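Local coordinates for putative YfrE protein (Vibrio parahaemolyticus RIMD 2210633, PDB 3BEE), which is of unknown function but probably serves cytochrome c-type biogenesis, this C-terminal part forming a TPR-like helical module suited to binding other proteins, at residues K12-Y17 with L46-N51; A50-H53 with F57-Q60; D64-L69 with I83-K88; L68-N73 with L77-I82. All blocks are in the same frame, centred on the assembly; numbering follows the deposited sequence. Where two conformers were deposited one is given.

Contact 1 (K12-Y17 with L46-N51); sequences KATTLY and LSLIAN. With EDO (1,2-ethanediol), chain D.
The phenol ring of Tyr-17 receives Leu-48 off-centre: methyl CD1 stands 4.1 Å from the ring centroid in a CH-pi contact, 29° off the normal and displaced toward the CG-CD2 side, where CD1 lies 3.7 Å from Tyr-17 CD2. Consistent with TPR packing, helices 6-18 and 43-55, separated in sequence by helix 26-38, run in nearly the same direction, the two segments inclined by 27° with their axes 10.5 Å apart. The rim of the ring ends in OH, which hydrogen-bonds Asp-52 OD1 on helix 43-55. Away from the other segment, the flat amide of Asn-51 accepts through OD1 from O1 of a 1,2-ethanediol, probably from the crystallisation liquor, at 2.7 Å. Leu-48 carries the interface, touching Ala-13, Thr-14 and Tyr-17. With CG trans to its backbone N (chi1 -173°), it reaches across and splits its methyls, CD1 to Tyr-17 and CD2 to the backbone of the facing helix. There CD2 meets Thr-14 CA at 3.8 Å and the methyl of Ala-13, itself backed by Leu-31 and Leu-32. Thr-14 turns its hydroxyl back along its own helix to Ala-10 O, yet OG1 still lies 3.9 Å from Leu-48 CD2.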
loop_
_atom_site.group_PDB
_atom_site.type_symbol
_atom_site.label_atom_id
_atom_site.label_comp_id
_atom_site.label_asym_id
_atom_site.label_seq_id
_atom_site.Cartn_x
_atom_site.Cartn_y
_atom_site.Cartn_z
ATOM N N LYS A 12 1.853 -11.147 -3.926
ATOM C CA LYS A 12 2.400 -12.149 -3.015
ATOM C C LYS A 12 2.597 -11.522 -1.648
ATOM O O LYS A 12 2.252 -12.132 -0.629
ATOM C CB LYS A 12 3.703 -12.785 -3.502
ATOM C CG LYS A 12 4.073 -14.019 -2.643
ATOM C CD LYS A 12 5.286 -14.787 -3.159
ATOM C CE LYS A 12 5.622 -15.900 -2.192
ATOM N NZ LYS A 12 6.624 -16.832 -2.718
ATOM N N ALA A 13 3.133 -10.303 -1.619
ATOM C CA ALA A 13 3.306 -9.639 -0.323
ATOM C C ALA A 13 1.989 -9.586 0.440
ATOM O O ALA A 13 1.964 -9.816 1.649
ATOM C CB ALA A 13 3.863 -8.238 -0.493
ATOM N N THR A 14 0.900 -9.280 -0.265
ATOM C CA THR A 14 -0.435 -9.137 0.322
ATOM C C THR A 14 -0.901 -10.488 0.878
ATOM O O THR A 14 -1.441 -10.552 1.983
ATOM C CB THR A 14 -1.440 -8.629 -0.733
ATOM O OG1 THR A 14 -0.995 -7.373 -1.253
ATOM C CG2 THR A 14 -2.879 -8.495 -0.152
ATOM N N THR A 15 -0.705 -11.565 0.119
ATOM C CA THR A 15 -1.054 -12.895 0.612
ATOM C C THR A 15 -0.284 -13.242 1.901
ATOM O O THR A 15 -0.877 -13.664 2.889
ATOM C CB THR A 15 -0.824 -13.992 -0.446
ATOM O OG1 THR A 15 -1.645 -13.734 -1.588
ATOM C CG2 THR A 15 -1.215 -15.334 0.114
ATOM N N LEU A 16 1.035 -13.062 1.887
ATOM C CA LEU A 16 1.844 -13.354 3.065
ATOM C C LEU A 16 1.456 -12.484 4.258
ATOM O O LEU A 16 1.481 -12.965 5.387
ATOM C CB LEU A 16 3.328 -13.200 2.778
ATOM C CG LEU A 16 3.943 -14.134 1.749
ATOM C CD1 LEU A 16 5.179 -13.441 1.278
ATOM C CD2 LEU A 16 4.251 -15.518 2.298
ATOM N N TYR A 17 1.075 -11.230 4.003
ATOM C CA TYR A 17 0.602 -10.329 5.046
ATOM C C TYR A 17 -0.716 -10.766 5.718
ATOM O O TYR A 17 -0.708 -11.083 6.926
ATOM C CB TYR A 17 0.429 -8.909 4.490
ATOM C CG TYR A 17 0.040 -7.870 5.533
ATOM C CD1 TYR A 17 1.016 -7.241 6.303
ATOM C CD2 TYR A 17 -1.298 -7.491 5.723
ATOM C CE1 TYR A 17 0.674 -6.263 7.231
ATOM C CE2 TYR A 17 -1.658 -6.518 6.661
ATOM C CZ TYR A 17 -0.670 -5.919 7.422
ATOM O OH TYR A 17 -0.982 -4.970 8.360
ATOM N N LEU A 46 1.604 0.258 -2.431
ATOM C CA LEU A 46 1.410 1.407 -1.572
ATOM C C LEU A 46 0.148 1.245 -0.748
ATOM O O LEU A 46 0.065 1.693 0.400
ATOM C CB LEU A 46 1.337 2.695 -2.404
ATOM C CG LEU A 46 2.662 3.167 -3.010
ATOM C CD1 LEU A 46 2.464 4.482 -3.791
ATOM C CD2 LEU A 46 3.714 3.349 -1.934
ATOM N N SER A 47 -0.835 0.590 -1.340
ATOM C CA SER A 47 -2.066 0.343 -0.651
ATOM C C SER A 47 -1.880 -0.623 0.538
ATOM O O SER A 47 -2.406 -0.375 1.629
ATOM C CB SER A 47 -3.138 -0.115 -1.653
ATOM O OG SER A 47 -4.173 -0.718 -0.963
ATOM N N LEU A 48 -1.102 -1.686 0.360
ATOM C CA LEU A 48 -0.778 -2.562 1.500
ATOM C C LEU A 48 -0.052 -1.804 2.620
ATOM O O LEU A 48 -0.359 -1.968 3.802
ATOM C CB LEU A 48 0.057 -3.794 1.070
ATOM C CG LEU A 48 0.315 -4.860 2.152
ATOM C CD1 LEU A 48 -0.995 -5.449 2.654
ATOM C CD2 LEU A 48 1.238 -6.025 1.696
ATOM N N ILE A 49 0.935 -1.006 2.238
ATOM C CA ILE A 49 1.720 -0.232 3.194
ATOM C C ILE A 49 0.828 0.728 4.006
ATOM O O ILE A 49 0.923 0.781 5.259
ATOM C CB ILE A 49 2.870 0.523 2.463
ATOM C CG1 ILE A 49 3.947 -0.475 1.958
ATOM C CG2 ILE A 49 3.495 1.631 3.371
ATOM C CD1 ILE A 49 4.885 0.088 0.849
ATOM N N ALA A 50 -0.025 1.477 3.302
ATOM C CA ALA A 50 -1.006 2.397 3.952
ATOM C C ALA A 50 -1.951 1.650 4.871
ATOM O O ALA A 50 -2.237 2.115 5.957
ATOM C CB ALA A 50 -1.838 3.157 2.901
ATOM N N ASN A 51 -2.483 0.520 4.401
ATOM C CA ASN A 51 -3.430 -0.261 5.169
ATOM C C ASN A 51 -2.753 -0.777 6.404
ATOM O O ASN A 51 -3.342 -0.754 7.457
ATOM C CB ASN A 51 -3.972 -1.458 4.346
ATOM C CG ASN A 51 -4.970 -1.026 3.286
ATOM O OD1 ASN A 51 -5.410 0.115 3.284
ATOM N ND2 ASN A 51 -5.351 -1.952 2.386
HETATM C C1 EDO D . -8.599 0.820 5.384
HETATM O O1 EDO D . -7.230 0.393 5.202
HETATM C C2 EDO D . -8.796 2.257 4.915
HETATM O O2 EDO D . -9.870 2.839 5.662
#

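Contact 2 (A50-H53 with F57-Q60). With EDO (1,2-ethanediol), chain D.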
loop_
_atom_site.group_PDB
_atom_site.type_symbol
_atom_site.label_atom_id
_atom_site.label_comp_id
_atom_site.label_asym_id
_atom_site.label_seq_id
_atom_site.Cartn_x
_atom_site.Cartn_y
_atom_site.Cartn_z
ATOM N N ALA A 50 -0.025 1.477 3.302
ATOM C CA ALA A 50 -1.006 2.397 3.952
ATOM C C ALA A 50 -1.951 1.650 4.871
ATOM O O ALA A 50 -2.237 2.115 5.957
ATOM C CB ALA A 50 -1.838 3.157 2.901
ATOM N N ASN A 51 -2.483 0.520 4.401
ATOM C CA ASN A 51 -3.430 -0.261 5.169
ATOM C C ASN A 51 -2.753 -0.777 6.404
ATOM O O ASN A 51 -3.342 -0.754 7.457
ATOM C CB ASN A 51 -3.972 -1.458 4.346
ATOM C CG ASN A 51 -4.970 -1.026 3.286
ATOM O OD1 ASN A 51 -5.410 0.115 3.284
ATOM N ND2 ASN A 51 -5.351 -1.952 2.386
ATOM N N ASP A 52 -1.514 -1.254 6.271
ATOM C CA ASP A 52 -0.765 -1.722 7.431
ATOM C C ASP A 52 -0.560 -0.621 8.498
ATOM O O ASP A 52 -0.722 -0.866 9.699
ATOM C CB ASP A 52 0.597 -2.300 7.015
ATOM C CG ASP A 52 1.447 -2.695 8.221
ATOM O OD1 ASP A 52 1.013 -3.592 8.965
ATOM O OD2 ASP A 52 2.546 -2.113 8.431
ATOM N N HIS A 53 -0.162 0.578 8.065
ATOM C CA HIS A 53 -0.142 1.742 8.955
ATOM C C HIS A 53 -1.512 1.926 9.643
ATOM O O HIS A 53 -1.601 2.041 10.859
ATOM C CB HIS A 53 0.231 2.998 8.153
ATOM C CG HIS A 53 1.683 3.082 7.792
ATOM N ND1 HIS A 53 2.695 2.844 8.705
ATOM C CD2 HIS A 53 2.298 3.409 6.626
ATOM C CE1 HIS A 53 3.873 3.025 8.114
ATOM N NE2 HIS A 53 3.656 3.359 6.853
ATOM N N PHE A 57 -2.792 1.731 13.658
ATOM C CA PHE A 57 -3.195 3.001 14.288
ATOM C C PHE A 57 -2.157 4.128 14.037
ATOM O O PHE A 57 -2.141 5.139 14.733
ATOM C CB PHE A 57 -3.501 2.798 15.798
ATOM C CG PHE A 57 -4.873 2.191 16.088
ATOM C CD1 PHE A 57 -5.476 1.292 15.211
ATOM C CD2 PHE A 57 -5.557 2.529 17.247
ATOM C CE1 PHE A 57 -6.745 0.748 15.470
ATOM C CE2 PHE A 57 -6.832 1.973 17.537
ATOM C CZ PHE A 57 -7.418 1.087 16.646
ATOM N N ARG A 58 -1.282 3.933 13.045
ATOM C CA ARG A 58 -0.372 4.983 12.598
ATOM C C ARG A 58 -1.090 5.773 11.517
ATOM O O ARG A 58 -0.792 5.637 10.331
ATOM C CB ARG A 58 0.965 4.408 12.095
ATOM C CG ARG A 58 1.761 3.678 13.192
ATOM C CD ARG A 58 3.111 3.220 12.716
ATOM N NE ARG A 58 3.015 2.352 11.547
ATOM C CZ ARG A 58 3.079 1.022 11.587
ATOM N NH1 ARG A 58 3.230 0.391 12.749
ATOM N NH2 ARG A 58 2.998 0.320 10.465
ATOM N N PHE A 59 -2.048 6.604 11.933
ATOM C CA PHE A 59 -2.981 7.225 10.992
ATOM C C PHE A 59 -2.289 8.270 10.113
ATOM O O PHE A 59 -2.608 8.421 8.937
ATOM C CB PHE A 59 -4.208 7.813 11.749
ATOM C CG PHE A 59 -5.046 6.751 12.429
ATOM C CD1 PHE A 59 -5.624 5.710 11.669
ATOM C CD2 PHE A 59 -5.206 6.740 13.815
ATOM C CE1 PHE A 59 -6.366 4.693 12.275
ATOM C CE2 PHE A 59 -5.927 5.716 14.433
ATOM C CZ PHE A 59 -6.535 4.702 13.659
ATOM N N GLN A 60 -1.344 8.990 10.691
ATOM C CA GLN A 60 -0.571 9.996 9.951
ATOM C C GLN A 60 0.238 9.358 8.825
ATOM O O GLN A 60 0.222 9.834 7.684
ATOM C CB GLN A 60 0.364 10.762 10.889
ATOM C CG GLN A 60 1.308 11.681 10.128
ATOM C CD GLN A 60 0.684 13.019 9.808
ATOM O OE1 GLN A 60 0.242 13.257 8.680
ATOM N NE2 GLN A 60 0.657 13.912 10.800
HETATM C C1 EDO D . -8.599 0.820 5.384
HETATM O O1 EDO D . -7.230 0.393 5.202
HETATM C C2 EDO D . -8.796 2.257 4.915
HETATM O O2 EDO D . -9.870 2.839 5.662
HETATM O O HOH W 1 4.161 -2.529 10.478
#
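His-53 and Arg-58 meet through both backbone and side chain, across the bend between helix 43-55 and helix 59-70. The backbone bond runs from Arg-58 N to His-53 O at 2.9 Å. It is one of the bonds of the Schellman motif that ends the first helix, where Phe-57 leaves helical geometry with a positive phi of 68°. Arg-58, next in line, is the N-cap of the following helix. Among the side chains, Arg-58 NE donates to His-53 ND1 at 2.9 Å, and here the alignment is close: the nitrogen lies in the imidazole plane and ND1 lies in the guanidinium plane, although the two planes are perpendicular. A bend of the arginine at chi3 (-57°) brings NE round to the ring. The ionic part is looser. Arg-58 NH2 forms a salt bridge with Asp-52 OD2 at 3.2 Å, but its hydrogen bond is weak, and a water that donates to OD2 and accepts from NH2 supplements it. Asp-52 OD1 is engaged by Tyr-17, so each carboxylate oxygen serves a different element of the fold. Because ND1 accepts from a guanidinium, the chemistry implies an imidazole without a proton on that nitrogen, probably the neutral form protonated at NE2.

Contact 3 (D64-L69 with I83-K88)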
loop_
_atom_site.group_PDB
_atom_site.type_symbol
_atom_site.label_atom_id
_atom_site.label_comp_id
_atom_site.label_asym_id
_atom_site.label_seq_id
_atom_site.Cartn_x
_atom_site.Cartn_y
_atom_site.Cartn_z
ATOM N N ASP A 64 0.011 9.787 4.720
ATOM C CA ASP A 64 1.195 10.151 3.944
ATOM C C ASP A 64 1.384 9.198 2.763
ATOM O O ASP A 64 1.786 9.618 1.692
ATOM C CB ASP A 64 2.449 10.096 4.824
ATOM C CG ASP A 64 2.482 11.201 5.871
ATOM O OD1 ASP A 64 1.702 12.157 5.764
ATOM O OD2 ASP A 64 3.275 11.100 6.823
ATOM N N THR A 65 1.116 7.915 2.995
ATOM C CA THR A 65 1.279 6.877 1.960
ATOM C C THR A 65 0.183 7.030 0.899
ATOM O O THR A 65 0.452 6.919 -0.292
ATOM C CB THR A 65 1.250 5.451 2.566
ATOM O OG1 THR A 65 2.122 5.399 3.702
ATOM C CG2 THR A 65 1.694 4.416 1.540
ATOM N N TRP A 66 -1.039 7.287 1.342
ATOM C CA TRP A 66 -2.162 7.499 0.413
ATOM C C TRP A 66 -1.987 8.780 -0.400
ATOM O O TRP A 66 -2.311 8.804 -1.581
ATOM C CB TRP A 66 -3.509 7.507 1.155
ATOM C CG TRP A 66 -4.012 6.140 1.537
ATOM C CD1 TRP A 66 -4.015 4.992 0.739
ATOM C CD2 TRP A 66 -4.601 5.752 2.797
ATOM N NE1 TRP A 66 -4.567 3.932 1.447
ATOM C CE2 TRP A 66 -4.935 4.368 2.700
ATOM C CE3 TRP A 66 -4.892 6.441 3.986
ATOM C CZ2 TRP A 66 -5.539 3.652 3.771
ATOM C CZ3 TRP A 66 -5.482 5.750 5.042
ATOM C CH2 TRP A 66 -5.791 4.352 4.935
ATOM N N VAL A 67 -1.464 9.834 0.227
ATOM C CA VAL A 67 -1.274 11.103 -0.463
ATOM C C VAL A 67 -0.183 10.934 -1.537
ATOM O O VAL A 67 -0.297 11.476 -2.634
ATOM C CB VAL A 67 -0.960 12.253 0.521
ATOM C CG1 VAL A 67 -0.569 13.555 -0.240
ATOM C CG2 VAL A 67 -2.150 12.529 1.443
ATOM N N LEU A 68 0.846 10.152 -1.214
ATOM C CA LEU A 68 1.891 9.770 -2.154
ATOM C C LEU A 68 1.311 8.953 -3.322
ATOM O O LEU A 68 1.596 9.230 -4.478
ATOM C CB LEU A 68 3.028 9.011 -1.432
ATOM C CG LEU A 68 4.240 8.603 -2.280
ATOM C CD1 LEU A 68 5.075 9.814 -2.750
ATOM C CD2 LEU A 68 5.146 7.628 -1.532
ATOM N N LEU A 69 0.468 7.982 -3.013
ATOM C CA LEU A 69 -0.214 7.200 -4.050
ATOM C C LEU A 69 -1.033 8.093 -4.999
ATOM O O LEU A 69 -1.052 7.853 -6.208
ATOM C CB LEU A 69 -1.102 6.115 -3.409
ATOM C CG LEU A 69 -1.944 5.202 -4.321
ATOM C CD1 LEU A 69 -1.105 4.594 -5.481
ATOM C CD2 LEU A 69 -2.593 4.111 -3.495
ATOM N N ILE A 83 -9.181 8.720 -1.034
ATOM C CA ILE A 83 -9.477 9.942 -0.281
ATOM C C ILE A 83 -10.503 9.702 0.859
ATOM O O ILE A 83 -10.451 10.390 1.882
ATOM C CB ILE A 83 -9.919 11.074 -1.221
ATOM C CG1 ILE A 83 -8.768 11.462 -2.168
ATOM C CG2 ILE A 83 -10.398 12.318 -0.441
ATOM C CD1 ILE A 83 -9.250 12.246 -3.353
ATOM N N GLU A 84 -11.430 8.753 0.674
ATOM C CA GLU A 84 -12.291 8.307 1.776
ATOM C C GLU A 84 -11.457 7.674 2.918
ATOM O O GLU A 84 -11.736 7.906 4.108
ATOM C CB GLU A 84 -13.391 7.343 1.272
ATOM C CG GLU A 84 -14.521 8.071 0.415
ATOM C CD GLU A 84 -15.496 7.120 -0.314
ATOM O OE1 GLU A 84 -15.173 5.914 -0.489
ATOM O OE2 GLU A 84 -16.597 7.591 -0.716
ATOM N N SER A 85 -10.438 6.895 2.553
ATOM C CA SER A 85 -9.499 6.332 3.522
ATOM C C SER A 85 -8.746 7.425 4.291
ATOM O O SER A 85 -8.607 7.333 5.528
ATOM C CB SER A 85 -8.507 5.390 2.848
ATOM O OG SER A 85 -9.195 4.290 2.262
ATOM N N ILE A 86 -8.252 8.428 3.556
ATOM C CA ILE A 86 -7.538 9.562 4.147
ATOM C C ILE A 86 -8.460 10.242 5.133
ATOM O O ILE A 86 -8.060 10.575 6.267
ATOM C CB ILE A 86 -7.082 10.586 3.070
ATOM C CG1 ILE A 86 -5.861 10.053 2.308
ATOM C CG2 ILE A 86 -6.807 12.004 3.690
ATOM C CD1 ILE A 86 -5.537 10.822 1.057
ATOM N N ASN A 87 -9.698 10.461 4.704
ATOM C CA ASN A 87 -10.642 11.133 5.567
ATOM C C ASN A 87 -10.996 10.398 6.865
ATOM O O ASN A 87 -11.087 11.024 7.910
ATOM C CB ASN A 87 -11.899 11.515 4.809
ATOM C CG ASN A 87 -12.092 12.990 4.777
ATOM O OD1 ASN A 87 -13.058 13.513 5.362
ATOM N ND2 ASN A 87 -11.139 13.701 4.155
ATOM N N LYS A 88 -11.210 9.087 6.781
ATOM C CA LYS A 88 -11.392 8.250 7.958
ATOM C C LYS A 88 -10.174 8.386 8.916
ATOM O O LYS A 88 -10.341 8.667 10.093
ATOM C CB LYS A 88 -11.609 6.779 7.518
ATOM C CG LYS A 88 -12.247 5.860 8.549
ATOM C CD LYS A 88 -12.584 4.472 7.892
ATOM C CE LYS A 88 -13.325 3.502 8.829
ATOM N NZ LYS A 88 -14.829 3.680 9.019
#
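An antiparallel helix pair, the basic element of TPR-like folds, sets Trp-66 of helix 59-70 against Ser-85 and Ile-86 of helix 79-92. The short segments are inclined at 157° with axes 9.7 Å apart, and they meet without a hydrogen bond across them. The indole does most of the work. Ser-85 CB sits over one face of the six-membered ring of Trp-66, 3.5 Å from the centroid and only 9° off the normal, in a well-centred CH-pi contact. The serine hydroxyl is committed to its own helix, bonded to Thr-81 O, which leaves the CH2 group as the part laid upon the ring. Near the outer rim of the indole, Trp-66 CZ3 also comes within 3.5 Å of Ser-85 O. At the root of the tryptophan, Ile-86 CG1 packs on Trp-66 CB at 3.7 Å. Placed trans to the carbonyl carbon (chi1 -76°), CG1 carries the isoleucine chain back across the gap, and its terminal CD1 reaches Val-67 CG2 at 3.8 Å, these two side chains crossing almost at right angles. Ile-63 and Leu-70 extend the same apolar strip around Ile-86. Trp-66 further touches Ala-50 and Asn-51, so a single indole packs against both neighbouring helices. The result is side-by-side packing of successive antiparallel helices, as in TPR-like folds, with helix 79-92 the last helix of this chain.

Contact 4 (L68-N73 with L77-I82)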
loop_
_atom_site.group_PDB
_atom_site.type_symbol
_atom_site.label_atom_id
_atom_site.label_comp_id
_atom_site.label_asym_id
_atom_site.label_seq_id
_atom_site.Cartn_x
_atom_site.Cartn_y
_atom_site.Cartn_z
ATOM N N LEU A 68 0.846 10.152 -1.214
ATOM C CA LEU A 68 1.891 9.770 -2.154
ATOM C C LEU A 68 1.311 8.953 -3.322
ATOM O O LEU A 68 1.596 9.230 -4.478
ATOM C CB LEU A 68 3.028 9.011 -1.432
ATOM C CG LEU A 68 4.240 8.603 -2.280
ATOM C CD1 LEU A 68 5.075 9.814 -2.750
ATOM C CD2 LEU A 68 5.146 7.628 -1.532
ATOM N N LEU A 69 0.468 7.982 -3.013
ATOM C CA LEU A 69 -0.214 7.200 -4.050
ATOM C C LEU A 69 -1.033 8.093 -4.999
ATOM O O LEU A 69 -1.052 7.853 -6.208
ATOM C CB LEU A 69 -1.102 6.115 -3.409
ATOM C CG LEU A 69 -1.944 5.202 -4.321
ATOM C CD1 LEU A 69 -1.105 4.594 -5.481
ATOM C CD2 LEU A 69 -2.593 4.111 -3.495
ATOM N N LEU A 70 -1.694 9.116 -4.452
ATOM C CA LEU A 70 -2.516 10.034 -5.244
ATOM C C LEU A 70 -1.715 10.766 -6.318
ATOM O O LEU A 70 -2.295 11.247 -7.290
ATOM C CB LEU A 70 -3.247 11.040 -4.345
ATOM C CG LEU A 70 -4.366 10.467 -3.451
ATOM C CD1 LEU A 70 -4.930 11.549 -2.468
ATOM C CD2 LEU A 70 -5.478 9.917 -4.345
ATOM N N ASP A 71 -0.398 10.861 -6.143
ATOM C CA ASP A 71 0.449 11.528 -7.153
ATOM C C ASP A 71 0.696 10.650 -8.383
ATOM O O ASP A 71 1.288 11.114 -9.366
ATOM C CB ASP A 71 1.770 12.055 -6.568
ATOM C CG ASP A 71 2.190 13.345 -7.210
ATOM O OD1 ASP A 71 1.283 14.113 -7.610
ATOM O OD2 ASP A 71 3.407 13.606 -7.356
ATOM N N SER A 72 0.235 9.394 -8.319
ATOM C CA SER A 72 0.198 8.495 -9.474
ATOM C C SER A 72 -0.453 9.153 -10.690
ATOM O O SER A 72 -1.452 9.858 -10.564
ATOM C CB SER A 72 -0.593 7.235 -9.155
ATOM O OG SER A 72 -0.524 6.314 -10.239
ATOM N N ASN A 73 0.125 8.898 -11.860
ATOM C CA ASN A 73 -0.399 9.401 -13.124
ATOM C C ASN A 73 -1.307 8.375 -13.808
ATOM O O ASN A 73 -1.719 8.576 -14.960
ATOM C CB ASN A 73 0.755 9.814 -14.061
ATOM C CG ASN A 73 1.059 11.312 -14.005
ATOM O OD1 ASN A 73 0.501 12.052 -13.190
ATOM N ND2 ASN A 73 1.939 11.763 -14.887
ATOM N N LEU A 77 -6.603 4.888 -11.405
ATOM C CA LEU A 77 -6.524 4.936 -9.918
ATOM C C LEU A 77 -7.851 5.343 -9.268
ATOM O O LEU A 77 -8.427 6.381 -9.618
ATOM C CB LEU A 77 -5.423 5.898 -9.461
ATOM C CG LEU A 77 -5.088 6.012 -7.963
ATOM C CD1 LEU A 77 -4.405 4.755 -7.503
ATOM C CD2 LEU A 77 -4.187 7.208 -7.680
ATOM N N ASP A 78 -8.316 4.548 -8.300
ATOM C CA ASP A 78 -9.546 4.863 -7.570
ATOM C C ASP A 78 -9.250 5.883 -6.475
ATOM O O ASP A 78 -9.121 5.538 -5.287
ATOM C CB ASP A 78 -10.199 3.605 -6.961
ATOM C CG ASP A 78 -11.557 3.896 -6.344
ATOM O OD1 ASP A 78 -12.002 5.062 -6.400
ATOM O OD2 ASP A 78 -12.188 2.958 -5.802
ATOM N N ARG A 79 -9.173 7.139 -6.895
ATOM C CA ARG A 79 -8.863 8.259 -6.027
ATOM C C ARG A 79 -9.931 8.440 -4.999
ATOM O O ARG A 79 -9.630 8.804 -3.872
ATOM C CB ARG A 79 -8.722 9.551 -6.836
ATOM C CG ARG A 79 -7.353 9.704 -7.414
ATOM C CD ARG A 79 -7.230 10.843 -8.411
ATOM N NE ARG A 79 -6.056 10.531 -9.205
ATOM C CZ ARG A 79 -4.820 10.927 -8.910
ATOM N NH1 ARG A 79 -4.600 11.742 -7.873
ATOM N NH2 ARG A 79 -3.815 10.520 -9.675
ATOM N N VAL A 80 -11.180 8.198 -5.393
ATOM C CA VAL A 80 -12.304 8.341 -4.484
ATOM C C VAL A 80 -12.141 7.474 -3.220
ATOM O O VAL A 80 -12.252 7.978 -2.112
ATOM C CB VAL A 80 -13.669 8.136 -5.188
ATOM C CG1 VAL A 80 -14.829 8.172 -4.174
ATOM C CG2 VAL A 80 -13.902 9.227 -6.239
ATOM N N THR A 81 -11.820 6.193 -3.386
ATOM C CA THR A 81 -11.685 5.290 -2.227
ATOM C C THR A 81 -10.502 5.714 -1.391
ATOM O O THR A 81 -10.584 5.733 -0.165
ATOM C CB THR A 81 -11.576 3.804 -2.644
ATOM O OG1 THR A 81 -12.749 3.455 -3.381
ATOM C CG2 THR A 81 -11.491 2.889 -1.419
ATOM N N ILE A 82 -9.413 6.087 -2.055
ATOM C CA ILE A 82 -8.197 6.520 -1.366
ATOM C C ILE A 82 -8.478 7.743 -0.484
ATOM O O ILE A 82 -8.075 7.792 0.671
ATOM C CB ILE A 82 -7.090 6.801 -2.372
ATOM C CG1 ILE A 82 -6.614 5.477 -2.997
ATOM C CG2 ILE A 82 -5.914 7.539 -1.714
ATOM C CD1 ILE A 82 -5.684 5.671 -4.234
#
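Leu-77 opens the second segment by reaching back to the end of the preceding helix. With CG swung trans to the backbone N (chi1 -175°), it places CD1 3.9 Å from Leu-69 CD1, while its other methyl, CD2, rests 3.5 Å from Leu-69 O and also touches Ser-72 CB. The same CD2 lies over one face of the Arg-79 guanidinium, toward its rim. Asp-78 follows as the N-cap of helix 79-92 and turns away from the first segment: its carboxylate binds Thr-81 twice, OD1 accepting from the backbone N and OD2 from the hydroxyl, both from above the carboxylate plane. Arg-79 then sends an extended chain back over the connection. Its CG packs on Leu-70 CD2 at 3.6 Å, and its guanidinium presents an edge to the carbonyl oxygens of Leu-70 and Ser-72. Arg-79 NH1 is modelled 2.4 Å from Leu-70 O, too short for the detail of this hydrogen bond to be trusted, and Arg-79 NH2 lies 2.6 Å from Ser-72 O. A cation placed here could compensate the partial negative charge of carbonyls where a helix gives way to a loop. Ile-82, one helical turn further on, closes the interface with two branches: CD1 meets Leu-69 CD2 at 3.5 Å, and CG2 slides alongside Leu-70, 3.6 Å from its CD2. Apolar contacts of Leu-69, Leu-70, Leu-77 and Ile-82, a capped helix start and an arginine close to the carbonyls of the connection mark an antiparallel helical hairpin of the kind stacked in TPR-like arrays.

Helices 43-55 and 59-70 link the four contacts. Contact 1, the most central, and contact 2 share Ala-50 and Asn-51, their centres 12 Å apart. Further along the chain, contacts 3 and 4 both start from helix 59-70 and end on helix 79-92, sharing Leu-68 and Leu-69, with centres 8 Å apart. Contact 4 lies at the connected end of that hairpin and contact 3 further along it. Contacts 1, 3 and 4 adjoin one another through helices 43-55 and 59-70, while contact 2 lies at the bend between those helices, 10 Å from contact 3 and 16 Å from contact 4 between centres. Such chaining of neighbouring helices is as expected of a TPR-like module.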